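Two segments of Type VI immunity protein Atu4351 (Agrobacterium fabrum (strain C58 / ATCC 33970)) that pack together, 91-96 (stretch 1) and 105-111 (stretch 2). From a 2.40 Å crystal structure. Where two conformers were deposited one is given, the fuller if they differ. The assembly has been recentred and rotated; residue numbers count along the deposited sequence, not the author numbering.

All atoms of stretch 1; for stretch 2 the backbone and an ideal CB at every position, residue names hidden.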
# COMPACT_ATOMS: atom_id res chain seq x y z
N ALA A 91 -5.53 5.70 -2.48
CA ALA A 91 -5.47 7.05 -3.00
C ALA A 91 -4.61 7.98 -2.15
O ALA A 91 -4.26 9.08 -2.61
CB ALA A 91 -6.90 7.60 -3.08
N PHE A 92 -4.29 7.59 -0.91
CA PHE A 92 -3.46 8.39 -0.01
C PHE A 92 -2.07 7.78 0.18
O PHE A 92 -1.36 8.15 1.12
CB PHE A 92 -4.16 8.57 1.33
CG PHE A 92 -5.56 9.11 1.20
CD1 PHE A 92 -5.79 10.48 1.19
CD2 PHE A 92 -6.64 8.26 1.04
CE1 PHE A 92 -7.06 10.98 1.03
CE2 PHE A 92 -7.92 8.76 0.89
CZ PHE A 92 -8.14 10.12 0.89
N GLY A 93 -1.67 6.84 -0.68
CA GLY A 93 -0.31 6.35 -0.61
C GLY A 93 -0.09 5.22 0.37
O GLY A 93 1.05 4.90 0.68
N LYS A 94 -1.17 4.60 0.85
CA LYS A 94 -1.05 3.45 1.74
C LYS A 94 -0.78 2.21 0.88
O LYS A 94 -1.67 1.75 0.15
CB LYS A 94 -2.32 3.29 2.58
CG LYS A 94 -2.32 2.17 3.61
CD LYS A 94 -3.53 2.31 4.53
CE LYS A 94 -3.46 1.42 5.77
NZ LYS A 94 -4.75 1.43 6.56
N ILE A 95 0.43 1.67 0.98
CA ILE A 95 0.93 0.62 0.09
C ILE A 95 0.47 -0.76 0.55
O ILE A 95 0.67 -1.14 1.71
CB ILE A 95 2.46 0.68 0.01
CG1 ILE A 95 2.89 2.03 -0.59
CG2 ILE A 95 3.00 -0.52 -0.76
CD1 ILE A 95 4.39 2.28 -0.48
N LEU A 96 -0.12 -1.52 -0.37
CA LEU A 96 -0.28 -2.96 -0.20
C LEU A 96 0.98 -3.64 -0.72
O LEU A 96 1.32 -3.52 -1.91
CB LEU A 96 -1.50 -3.47 -0.96
CG LEU A 96 -1.68 -4.99 -1.04
CD1 LEU A 96 -1.60 -5.61 0.35
CD2 LEU A 96 -3.01 -5.37 -1.69
N UNK A 105 1.39 -7.05 3.79
CA UNK A 105 1.94 -5.97 4.60
C UNK A 105 1.30 -4.66 4.13
O UNK A 105 1.02 -4.51 2.94
CB UNK A 105 3.47 -5.92 4.49
N UNK A 106 1.06 -3.74 5.06
CA UNK A 106 0.54 -2.41 4.72
C UNK A 106 1.52 -1.36 5.22
O UNK A 106 1.93 -1.39 6.39
CB UNK A 106 -0.85 -2.18 5.32
N UNK A 107 1.89 -0.43 4.35
CA UNK A 107 2.82 0.65 4.68
C UNK A 107 2.05 1.96 4.55
O UNK A 107 1.81 2.44 3.44
CB UNK A 107 4.05 0.63 3.78
N UNK A 108 1.64 2.52 5.69
CA UNK A 108 0.84 3.75 5.71
C UNK A 108 1.81 4.93 5.65
O UNK A 108 2.37 5.34 6.67
CB UNK A 108 -0.05 3.82 6.95
N UNK A 109 1.98 5.47 4.44
CA UNK A 109 2.94 6.54 4.17
C UNK A 109 2.52 7.85 4.84
O UNK A 109 3.36 8.62 5.32
CB UNK A 109 3.09 6.75 2.66
N UNK A 110 1.22 8.14 4.83
CA UNK A 110 0.72 9.39 5.38
C UNK A 110 0.96 9.47 6.89
O UNK A 110 1.43 10.49 7.40
CB UNK A 110 -0.77 9.54 5.07
N UNK A 111 0.66 8.39 7.61
CA UNK A 111 0.67 8.38 9.07
C UNK A 111 1.93 7.73 9.65
O UNK A 111 2.09 7.74 10.88
CB UNK A 111 -0.57 7.65 9.59

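The two stretches run antiparallel, their strand axes 163° apart and 4.6 Å at closest approach. Because the backbone of 105-108 is extended, successive side chains there leave on alternate faces of the small sheet. The visible atoms of stretch 1 put the amine-tipped chain of Lys-94 and the side chain of Leu-96 on one face, and the branched aliphatic Ile-95 on the other.

Position 105 has extended backbone angles, and its CA-to-CB bond points sideways, with nothing of stretch 1 within 5.5 Å of the ideal CB. Stretch 1 therefore asks little here, and a beta-branched residue would suit the extended backbone as well as many others. The residue is Thr-105, whose OG1 is hydrogen-bonded to a residue flanking one of the two stretches.

Position 106 is again extended, and its CB lies on the face of Lys-94 and Leu-96. The ideal CB is 4.5 Å from Lys-94 CE, so the neighbouring positive charge favours an acidic residue, while glutamine or a longer aliphatic chain could also lie along the lysine. It is Glu-106, with chi1 m and chi2 t. In the conformer given, OE1 comes 3.4 Å from Lys-94 NZ, forming a salt bridge. Its backbone helps too, since Glu-106 CA makes a CA-H...O contact of 3.3 Å with Ile-95 O.

Position 107 forms a hydrogen-bonded pair with Ile-95: the backbone N of 107 donates to Ile-95 O at 3.0 Å, and Ile-95 N donates to the O of 107 at 2.9 Å. Both bonds are nearly straight; this reciprocal pairing fixes the register and sets the two side chains beside each other on one face. With the ideal CB 4.1 Å from Ile-95 CB, an apolar residue is expected, and valine, isoleucine or leucine would all serve. Ile-107 is found, its branched CB 4.1 Å from Ile-95 CB.

Position 108 returns to the lysine's face, its ideal CB 4.3 Å from Lys-94 CE. A polar or acidic side chain would be at home near this chain, and a small one would also fit. The residue is Asn-108. Its ND2 lies 4.1 Å from Lys-94 CE. Asn-108 OD1 accepts a hydrogen bond from the backbone N of 111 at 2.9 Å and another from water 1 at 3.2 Å. That water also donates to Phe-92 O at 2.8 Å, linking the two stretches.

At position 109 the backbone leaves the extended region, and CB points toward stretch 1, 3.4 Å from Gly-93 O. Glycine at 93 leaves this side free of a side chain, and Ile-95 CD1 offers an apolar neighbour, so a medium aliphatic residue suits. Ile-109 sets CG1 4.2 Å from Ile-95 CD1 and 3.2 Å from Gly-93 O.

Position 110 also points toward stretch 1, its ideal CB 4.2 Å from Phe-92 O; alanine or a larger aliphatic could fit. Leu-110 occupies it, and its backbone N donates to water 1 at 2.9 Å.

Position 111 is out of reach, leaving the choice open; it is Leu-111.

Stretch 2 105-111: TEINILL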
# COMPACT_ATOMS: atom_id res chain seq x y z
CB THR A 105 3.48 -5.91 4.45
OG1 THR A 105 4.05 -7.19 4.79
CG2 THR A 105 4.09 -4.82 5.34
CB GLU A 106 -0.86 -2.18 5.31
CG GLU A 106 -1.97 -3.17 4.83
CD GLU A 106 -3.37 -2.87 5.41
OE1 GLU A 106 -3.59 -1.74 5.91
OE2 GLU A 106 -4.26 -3.76 5.38
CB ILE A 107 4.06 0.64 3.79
CG1 ILE A 107 4.76 -0.73 3.83
CG2 ILE A 107 5.02 1.70 4.24
CD1 ILE A 107 6.07 -0.77 3.00
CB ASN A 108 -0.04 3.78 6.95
CG ASN A 108 -0.98 4.97 6.97
OD1 ASN A 108 -0.65 6.04 6.44
ND2 ASN A 108 -2.15 4.80 7.58
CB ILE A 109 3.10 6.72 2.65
CG1 ILE A 109 3.91 5.58 2.06
CG2 ILE A 109 3.69 8.10 2.33
CD1 ILE A 109 5.38 5.67 2.35
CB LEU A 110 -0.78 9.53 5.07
CG LEU A 110 -1.51 10.81 5.49
CD1 LEU A 110 -0.85 11.99 4.85
CD2 LEU A 110 -3.01 10.79 5.12
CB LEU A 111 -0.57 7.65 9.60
CG LEU A 111 -1.92 8.30 9.22
CD1 LEU A 111 -3.09 7.70 9.97
CD2 LEU A 111 -1.85 9.82 9.42
O HOH W 1 -0.63 6.57 3.33
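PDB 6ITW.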